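Local coordinates for protein tyrosine--tRNA ligase, mitochondrial (Coccidioides posadasii, PDB 5IJX) that probably attaches L-tyrosine to mitochondrial tRNA(Tyr) at the expense of ATP, as a class I aminoacyl-tRNA synthetase whose catalytic part is present here, at residues 74-87 and 129-143. Numbering follows the deposited sequence.
Sequences PTAPSLHIGHMLPF and RRANIANIHLQLKRL
The loop that runs from the tyrosine pocket into the HIGH motif of this class I synthetase, H80-I81-G82-H83, is fastened to helix 126-154 by the amides of Q139 and N135. Q139 grips S78 and L79 at once. Its NE2 gives a nearly straight bond to S78 OG (2.7 Å) in the amide plane, while OE1 takes L79 N on a lone pair (2.9 Å, N-H...O 171°). The chain of Q139 is extended beyond CG (chi2 180°), which carries the amide out from the helix to S78 and L79. Two partners should hold it against flipping, and S78 OG in turn donates to L79 O. One turn back, N135 ND2 reaches P77 O (2.9 Å) by a more bent bond, tilted from the amide plane. N132 OD1 lies near P77 CA. Apolar contacts flank these bonds: P74 CG lies against I133 CG1 (3.4 Å), and L79 CD2 against I136 CG2 (3.7 Å). Farther along, L140 CD2 sits over one face of the F87 ring, 4.2 Å from its centroid, and selenomethionine M84 meets L143 CD2 tip to tip through SE. L79 and F87 rest on V72 of strand 67-72, while L140 packs on F102, I104 and L166, so helix 126-154 packs over strands 99-104 and 164-168 of the Rossmann-type sheet.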
ATOM      1  N   PRO A  74     -18.179   2.749   9.267  1.00 62.32           N
ATOM      2  CA  PRO A  74     -18.687   3.143  10.588  1.00 72.44           C
ATOM      3  C   PRO A  74     -18.187   4.509  11.033  1.00 76.40           C
ATOM      4  O   PRO A  74     -17.394   4.612  11.975  1.00 76.83           O
ATOM      5  CB  PRO A  74     -18.164   2.027  11.500  1.00 79.74           C
ATOM      6  CG  PRO A  74     -16.916   1.575  10.817  1.00 82.07           C
ATOM      7  CD  PRO A  74     -17.274   1.591   9.367  1.00 66.98           C
ATOM      8  N   THR A  75     -18.636   5.566  10.357  1.00 80.68           N
ATOM      9  CA  THR A  75     -18.356   6.937  10.764  1.00 80.08           C
ATOM     10  C   THR A  75     -19.590   7.596  11.370  1.00 76.59           C
ATOM     11  O   THR A  75     -19.728   8.821  11.352  1.00 85.23           O
ATOM     12  CB  THR A  75     -17.836   7.753   9.583  1.00 90.90           C
ATOM     13  OG1 THR A  75     -18.841   7.823   8.565  1.00108.63           O
ATOM     14  CG2 THR A  75     -16.582   7.109   9.012  1.00 84.25           C
ATOM     15  N   ALA A  76     -20.493   6.780  11.912  1.00 83.87           N
ATOM     16  CA  ALA A  76     -21.688   7.228  12.589  1.00 87.14           C
ATOM     17  C   ALA A  76     -21.916   6.230  13.712  1.00 76.83           C
ATOM     18  O   ALA A  76     -21.640   5.036  13.527  1.00 82.70           O
ATOM     19  CB  ALA A  76     -22.909   7.278  11.663  1.00 93.07           C
ATOM     20  N   PRO A  77     -22.410   6.666  14.872  1.00 76.51           N
ATOM     21  CA  PRO A  77     -22.660   5.707  15.956  1.00 86.80           C
ATOM     22  C   PRO A  77     -23.763   4.717  15.627  1.00 89.93           C
ATOM     23  O   PRO A  77     -23.827   3.650  16.250  1.00 96.14           O
ATOM     24  CB  PRO A  77     -23.045   6.609  17.130  1.00 83.18           C
ATOM     25  CG  PRO A  77     -23.756   7.742  16.466  1.00 78.58           C
ATOM     26  CD  PRO A  77     -22.990   7.986  15.178  1.00 81.09           C
ATOM     27  N   SER A  78     -24.624   5.037  14.663  1.00 79.71           N
ATOM     28  CA  SER A  78     -25.687   4.142  14.240  1.00 74.79           C
ATOM     29  C   SER A  78     -25.970   4.379  12.766  1.00 65.51           C
ATOM     30  O   SER A  78     -25.592   5.406  12.196  1.00 62.72           O
ATOM     31  CB  SER A  78     -26.968   4.355  15.053  1.00 82.58           C
ATOM     32  OG  SER A  78     -28.081   3.785  14.383  1.00 76.50           O
ATOM     33  N   LEU A  79     -26.641   3.410  12.156  1.00 66.22           N
ATOM     34  CA  LEU A  79     -27.158   3.595  10.813  1.00 60.41           C
ATOM     35  C   LEU A  79     -28.346   4.554  10.835  1.00 68.67           C
ATOM     36  O   LEU A  79     -28.997   4.761  11.864  1.00 71.84           O
ATOM     37  CB  LEU A  79     -27.592   2.258  10.209  1.00 60.54           C
ATOM     38  CG  LEU A  79     -26.519   1.180  10.048  1.00 69.40           C
ATOM     39  CD1 LEU A  79     -27.166  -0.139   9.651  1.00 68.80           C
ATOM     40  CD2 LEU A  79     -25.481   1.600   9.019  1.00 62.60           C
ATOM     41  N   HIS A  80     -28.614   5.149   9.678  1.00 67.45           N
ATOM     42  CA  HIS A  80     -29.788   5.976   9.460  1.00 71.66           C
ATOM     43  C   HIS A  80     -30.490   5.472   8.210  1.00 74.80           C
ATOM     44  O   HIS A  80     -29.965   4.631   7.475  1.00 77.11           O
ATOM     45  CB  HIS A  80     -29.417   7.458   9.324  1.00 76.84           C
ATOM     46  CG  HIS A  80     -28.256   7.707   8.413  1.00 82.95           C
ATOM     47  ND1 HIS A  80     -28.407   8.062   7.090  1.00 75.01           N
ATOM     48  CD2 HIS A  80     -26.922   7.648   8.637  1.00 94.33           C
ATOM     49  CE1 HIS A  80     -27.216   8.212   6.539  1.00 86.15           C
ATOM     50  NE2 HIS A  80     -26.298   7.966   7.456  1.00 98.60           N
ATOM     51  N   ILE A  81     -31.696   5.988   7.967  1.00 77.83           N
ATOM     52  CA  ILE A  81     -32.467   5.511   6.828  1.00 79.52           C
ATOM     53  C   ILE A  81     -31.711   5.724   5.522  1.00 80.76           C
ATOM     54  O   ILE A  81     -31.947   5.000   4.550  1.00 85.61           O
ATOM     55  CB  ILE A  81     -33.859   6.186   6.807  1.00 79.43           C
ATOM     56  CG1 ILE A  81     -33.742   7.693   6.569  1.00 85.88           C
ATOM     57  CG2 ILE A  81     -34.586   5.904   8.120  1.00 80.75           C
ATOM     58  CD1 ILE A  81     -35.088   8.408   6.477  1.00 87.36           C
ATOM     59  N   GLY A  82     -30.773   6.675   5.490  1.00 80.49           N
ATOM     60  CA  GLY A  82     -30.029   6.932   4.267  1.00 77.08           C
ATOM     61  C   GLY A  82     -29.323   5.700   3.731  1.00 81.17           C
ATOM     62  O   GLY A  82     -29.279   5.476   2.518  1.00 86.14           O
ATOM     63  N   HIS A  83     -28.754   4.888   4.623  1.00 75.29           N
ATOM     64  CA  HIS A  83     -28.039   3.689   4.201  1.00 67.51           C
ATOM     65  C   HIS A  83     -28.954   2.601   3.653  1.00 72.21           C
ATOM     66  O   HIS A  83     -28.446   1.606   3.123  1.00 77.27           O
ATOM     67  CB  HIS A  83     -27.251   3.093   5.371  1.00 70.73           C
ATOM     68  CG  HIS A  83     -26.240   4.020   5.969  1.00 81.30           C
ATOM     69  ND1 HIS A  83     -25.068   4.359   5.329  1.00101.55           N
ATOM     70  CD2 HIS A  83     -26.213   4.656   7.163  1.00 73.02           C
ATOM     71  CE1 HIS A  83     -24.369   5.176   6.096  1.00 98.71           C
ATOM     72  NE2 HIS A  83     -25.042   5.371   7.216  1.00 84.13           N
HETATM   73  N   MSE A  84     -30.269   2.751   3.762  1.00 75.85           N
HETATM   74  CA  MSE A  84     -31.154   1.599   3.624  1.00 73.86           C
HETATM   75  C   MSE A  84     -31.379   1.128   2.192  1.00 70.32           C
HETATM   76  O   MSE A  84     -31.594  -0.062   1.969  1.00 75.50           O
HETATM   77  CB  MSE A  84     -32.507   1.904   4.278  1.00 75.13           C
HETATM   78  CG  MSE A  84     -32.480   1.779   5.796  1.00 65.47           C
HETATM   79 SE   MSE A  84     -31.888   0.020   6.398  0.66 63.08          SE
HETATM   80  CE  MSE A  84     -32.994  -1.077   5.226  1.00 64.23           C
ATOM     81  N   LEU A  85     -31.315   2.034   1.219  1.00 69.08           N
ATOM     82  CA  LEU A  85     -31.650   1.644  -0.150  1.00 68.00           C
ATOM     83  C   LEU A  85     -30.715   0.579  -0.700  1.00 67.55           C
ATOM     84  O   LEU A  85     -31.213  -0.430  -1.230  1.00 75.03           O
ATOM     85  CB  LEU A  85     -31.678   2.877  -1.054  1.00 65.29           C
ATOM     86  CG  LEU A  85     -32.621   3.993  -0.613  1.00 73.96           C
ATOM     87  CD1 LEU A  85     -32.600   5.081  -1.667  1.00 85.44           C
ATOM     88  CD2 LEU A  85     -34.037   3.479  -0.377  1.00 71.16           C
ATOM     89  N   PRO A  86     -29.388   0.721  -0.636  1.00 63.24           N
ATOM     90  CA  PRO A  86     -28.537  -0.417  -1.023  1.00 61.96           C
ATOM     91  C   PRO A  86     -28.956  -1.690  -0.318  1.00 66.38           C
ATOM     92  O   PRO A  86     -29.144  -2.734  -0.955  1.00 80.72           O
ATOM     93  CB  PRO A  86     -27.131   0.039  -0.614  1.00 56.14           C
ATOM     94  CG  PRO A  86     -27.198   1.519  -0.574  1.00 45.45           C
ATOM     95  CD  PRO A  86     -28.594   1.875  -0.177  1.00 59.84           C
ATOM     96  N   PHE A  87     -29.151  -1.613   0.999  1.00 61.72           N
ATOM     97  CA  PHE A  87     -29.520  -2.796   1.762  1.00 65.71           C
ATOM     98  C   PHE A  87     -30.858  -3.354   1.302  1.00 64.17           C
ATOM     99  O   PHE A  87     -31.016  -4.576   1.179  1.00 69.45           O
ATOM    100  CB  PHE A  87     -29.536  -2.450   3.250  1.00 66.51           C
ATOM    101  CG  PHE A  87     -28.177  -2.094   3.798  1.00 58.13           C
ATOM    102  CD1 PHE A  87     -27.032  -2.659   3.260  1.00 61.89           C
ATOM    103  CD2 PHE A  87     -28.042  -1.190   4.838  1.00 59.98           C
ATOM    104  CE1 PHE A  87     -25.788  -2.341   3.750  1.00 67.86           C
ATOM    105  CE2 PHE A  87     -26.791  -0.866   5.332  1.00 64.38           C
ATOM    106  CZ  PHE A  87     -25.667  -1.444   4.784  1.00 71.45           C
ATOM    107  N   ARG A 129     -14.768   5.175  17.309  1.00 96.99           N
ATOM    108  CA  ARG A 129     -14.955   4.393  16.093  1.00 86.63           C
ATOM    109  C   ARG A 129     -15.208   2.922  16.411  1.00 86.52           C
ATOM    110  O   ARG A 129     -15.993   2.259  15.724  1.00 80.45           O
ATOM    111  CB  ARG A 129     -13.730   4.551  15.196  1.00 89.10           C
ATOM    112  CG  ARG A 129     -13.961   4.185  13.741  1.00 91.82           C
ATOM    113  CD  ARG A 129     -12.670   4.273  12.939  1.00 88.18           C
ATOM    114  NE  ARG A 129     -11.566   3.604  13.628  1.00 92.72           N
ATOM    115  CZ  ARG A 129     -10.572   4.219  14.264  1.00 91.55           C
ATOM    116  NH1 ARG A 129     -10.494   5.545  14.300  1.00 85.80           N
ATOM    117  NH2 ARG A 129      -9.636   3.497  14.867  1.00 86.34           N
ATOM    118  N   ARG A 130     -14.552   2.394  17.447  1.00 86.01           N
ATOM    119  CA  ARG A 130     -14.775   1.003  17.829  1.00 89.24           C
ATOM    120  C   ARG A 130     -16.212   0.784  18.284  1.00 86.66           C
ATOM    121  O   ARG A 130     -16.859  -0.195  17.886  1.00 89.78           O
ATOM    122  CB  ARG A 130     -13.787   0.596  18.924  1.00 92.55           C
ATOM    123  CG  ARG A 130     -12.325   0.684  18.493  1.00 99.97           C
ATOM    124  CD  ARG A 130     -11.373   0.137  19.550  1.00110.80           C
ATOM    125  NE  ARG A 130     -11.061   1.113  20.592  1.00115.01           N
ATOM    126  CZ  ARG A 130     -10.106   2.036  20.498  1.00119.27           C
ATOM    127  NH1 ARG A 130      -9.362   2.131  19.405  1.00117.72           N
ATOM    128  NH2 ARG A 130      -9.897   2.874  21.504  1.00128.48           N
ATOM    129  N   ALA A 131     -16.733   1.691  19.111  1.00 86.42           N
ATOM    130  CA  ALA A 131     -18.134   1.615  19.508  1.00 78.00           C
ATOM    131  C   ALA A 131     -19.047   1.664  18.289  1.00 76.24           C
ATOM    132  O   ALA A 131     -19.993   0.875  18.174  1.00 80.31           O
ATOM    133  CB  ALA A 131     -18.464   2.749  20.478  1.00 78.08           C
ATOM    134  N   ASN A 132     -18.777   2.588  17.362  1.00 71.20           N
ATOM    135  CA  ASN A 132     -19.562   2.652  16.132  1.00 75.97           C
ATOM    136  C   ASN A 132     -19.572   1.303  15.420  1.00 84.91           C
ATOM    137  O   ASN A 132     -20.630   0.804  15.015  1.00 89.29           O
ATOM    138  CB  ASN A 132     -19.004   3.742  15.213  1.00 76.84           C
ATOM    139  CG  ASN A 132     -18.989   5.109  15.866  1.00 83.66           C
ATOM    140  OD1 ASN A 132     -19.609   5.318  16.908  1.00 95.60           O
ATOM    141  ND2 ASN A 132     -18.283   6.050  15.254  1.00 97.26           N
ATOM    142  N   ILE A 133     -18.393   0.696  15.265  1.00 81.37           N
ATOM    143  CA  ILE A 133     -18.299  -0.612  14.624  1.00 70.72           C
ATOM    144  C   ILE A 133     -19.182  -1.620  15.347  1.00 79.87           C
ATOM    145  O   ILE A 133     -19.932  -2.374  14.719  1.00 80.75           O
ATOM    146  CB  ILE A 133     -16.835  -1.084  14.576  1.00 82.48           C
ATOM    147  CG1 ILE A 133     -16.027  -0.216  13.610  1.00 83.86           C
ATOM    148  CG2 ILE A 133     -16.759  -2.540  14.138  1.00 77.35           C
ATOM    149  CD1 ILE A 133     -14.529  -0.421  13.693  1.00 80.97           C
ATOM    150  N   ALA A 134     -19.089  -1.669  16.676  1.00 81.46           N
ATOM    151  CA  ALA A 134     -19.870  -2.644  17.431  1.00 80.32           C
ATOM    152  C   ALA A 134     -21.364  -2.449  17.199  1.00 72.32           C
ATOM    153  O   ALA A 134     -22.093  -3.405  16.902  1.00 69.28           O
ATOM    154  CB  ALA A 134     -19.533  -2.543  18.918  1.00 86.89           C
ATOM    155  N   ASN A 135     -21.840  -1.207  17.318  1.00 76.42           N
ATOM    156  CA  ASN A 135     -23.274  -0.958  17.228  1.00 84.64           C
ATOM    157  C   ASN A 135     -23.799  -1.251  15.826  1.00 86.22           C
ATOM    158  O   ASN A 135     -24.842  -1.896  15.668  1.00 92.22           O
ATOM    159  CB  ASN A 135     -23.584   0.483  17.637  1.00 87.42           C
ATOM    160  CG  ASN A 135     -25.063   0.704  17.915  1.00103.28           C
ATOM    161  OD1 ASN A 135     -25.622   0.137  18.855  1.00107.95           O
ATOM    162  ND2 ASN A 135     -25.699   1.539  17.105  1.00107.11           N
ATOM    163  N   ILE A 136     -23.090  -0.791  14.790  1.00 87.01           N
ATOM    164  CA  ILE A 136     -23.545  -1.052  13.426  1.00 89.75           C
ATOM    165  C   ILE A 136     -23.467  -2.543  13.117  1.00 86.12           C
ATOM    166  O   ILE A 136     -24.308  -3.086  12.390  1.00 79.71           O
ATOM    167  CB  ILE A 136     -22.738  -0.218  12.416  1.00 79.22           C
ATOM    168  CG1 ILE A 136     -22.940   1.275  12.693  1.00 75.31           C
ATOM    169  CG2 ILE A 136     -23.161  -0.564  10.988  1.00 71.66           C
ATOM    170  CD1 ILE A 136     -22.204   2.199  11.743  1.00 75.50           C
ATOM    171  N   HIS A 137     -22.452  -3.226  13.651  1.00 77.46           N
ATOM    172  CA  HIS A 137     -22.363  -4.671  13.487  1.00 76.15           C
ATOM    173  C   HIS A 137     -23.597  -5.352  14.061  1.00 82.09           C
ATOM    174  O   HIS A 137     -24.187  -6.235  13.427  1.00 84.93           O
ATOM    175  CB  HIS A 137     -21.095  -5.199  14.157  1.00 76.56           C
ATOM    176  CG  HIS A 137     -20.862  -6.661  13.939  1.00 83.72           C
ATOM    177  ND1 HIS A 137     -21.640  -7.636  14.526  1.00 86.24           N
ATOM    178  CD2 HIS A 137     -19.937  -7.315  13.198  1.00 89.12           C
ATOM    179  CE1 HIS A 137     -21.205  -8.827  14.154  1.00 87.09           C
ATOM    180  NE2 HIS A 137     -20.172  -8.660  13.349  1.00 85.74           N
ATOM    181  N   LEU A 138     -24.006  -4.949  15.264  1.00 80.21           N
ATOM    182  CA  LEU A 138     -25.247  -5.469  15.827  1.00 82.68           C
ATOM    183  C   LEU A 138     -26.427  -5.173  14.905  1.00 75.54           C
ATOM    184  O   LEU A 138     -27.219  -6.067  14.579  1.00 72.37           O
ATOM    185  CB  LEU A 138     -25.478  -4.866  17.213  1.00 85.24           C
ATOM    186  CG  LEU A 138     -26.804  -5.218  17.886  1.00 89.96           C
ATOM    187  CD1 LEU A 138     -26.952  -6.726  18.016  1.00 95.32           C
ATOM    188  CD2 LEU A 138     -26.902  -4.546  19.244  1.00 94.98           C
ATOM    189  N   GLN A 139     -26.547  -3.918  14.463  1.00 63.42           N
ATOM    190  CA  GLN A 139     -27.708  -3.511  13.677  1.00 69.43           C
ATOM    191  C   GLN A 139     -27.819  -4.310  12.383  1.00 73.15           C
ATOM    192  O   GLN A 139     -28.927  -4.642  11.947  1.00 74.14           O
ATOM    193  CB  GLN A 139     -27.632  -2.013  13.383  1.00 70.22           C
ATOM    194  CG  GLN A 139     -27.832  -1.136  14.609  1.00 81.06           C
ATOM    195  CD  GLN A 139     -27.743   0.342  14.293  1.00 84.71           C
ATOM    196  OE1 GLN A 139     -27.185   0.738  13.270  1.00 76.57           O
ATOM    197  NE2 GLN A 139     -28.301   1.169  15.171  1.00 94.46           N
ATOM    198  N   LEU A 140     -26.688  -4.622  11.746  1.00 69.73           N
ATOM    199  CA  LEU A 140     -26.740  -5.396  10.510  1.00 72.13           C
ATOM    200  C   LEU A 140     -26.945  -6.880  10.789  1.00 68.51           C
ATOM    201  O   LEU A 140     -27.678  -7.556  10.055  1.00 76.63           O
ATOM    202  CB  LEU A 140     -25.466  -5.177   9.692  1.00 73.94           C
ATOM    203  CG  LEU A 140     -25.340  -3.841   8.954  1.00 69.86           C
ATOM    204  CD1 LEU A 140     -24.022  -3.783   8.202  1.00 61.47           C
ATOM    205  CD2 LEU A 140     -26.500  -3.615   7.991  1.00 70.49           C
ATOM    206  N   LYS A 141     -26.313  -7.403  11.844  1.00 60.86           N
ATOM    207  CA  LYS A 141     -26.564  -8.785  12.239  1.00 71.26           C
ATOM    208  C   LYS A 141     -28.055  -9.032  12.427  1.00 68.25           C
ATOM    209  O   LYS A 141     -28.589 -10.044  11.959  1.00 79.25           O
ATOM    210  CB  LYS A 141     -25.802  -9.129  13.523  1.00 79.61           C
ATOM    211  CG  LYS A 141     -25.849 -10.614  13.881  1.00 80.67           C
ATOM    212  CD  LYS A 141     -25.255 -10.910  15.254  1.00 92.73           C
ATOM    213  CE  LYS A 141     -23.760 -10.643  15.299  1.00101.49           C
ATOM    214  NZ  LYS A 141     -23.152 -11.103  16.577  1.00107.84           N
ATOM    215  N   ARG A 142     -28.748  -8.111  13.106  1.00 68.61           N
ATOM    216  CA  ARG A 142     -30.187  -8.259  13.293  1.00 72.62           C
ATOM    217  C   ARG A 142     -30.986  -7.838  12.067  1.00 66.72           C
ATOM    218  O   ARG A 142     -32.124  -8.290  11.905  1.00 69.88           O
ATOM    219  CB  ARG A 142     -30.655  -7.463  14.518  1.00 86.53           C
ATOM    220  CG  ARG A 142     -30.507  -5.951  14.411  1.00102.00           C
ATOM    221  CD  ARG A 142     -31.076  -5.247  15.640  1.00114.37           C
ATOM    222  NE  ARG A 142     -30.508  -5.747  16.890  1.00118.48           N
ATOM    223  CZ  ARG A 142     -30.699  -5.185  18.080  1.00121.60           C
ATOM    224  NH1 ARG A 142     -31.441  -4.092  18.193  1.00122.41           N
ATOM    225  NH2 ARG A 142     -30.143  -5.714  19.161  1.00119.63           N
ATOM    226  N   LEU A 143     -30.423  -6.995  11.199  1.00 69.71           N
ATOM    227  CA  LEU A 143     -31.129  -6.631   9.975  1.00 70.79           C
ATOM    228  C   LEU A 143     -31.158  -7.788   8.987  1.00 73.55           C
ATOM    229  O   LEU A 143     -32.050  -7.848   8.133  1.00 67.49           O
ATOM    230  CB  LEU A 143     -30.484  -5.401   9.337  1.00 73.34           C
ATOM    231  CG  LEU A 143     -31.113  -4.905   8.031  1.00 81.45           C
ATOM    232  CD1 LEU A 143     -32.588  -4.578   8.218  1.00 81.97           C
ATOM    233  CD2 LEU A 143     -30.367  -3.691   7.496  1.00 91.06           C
TER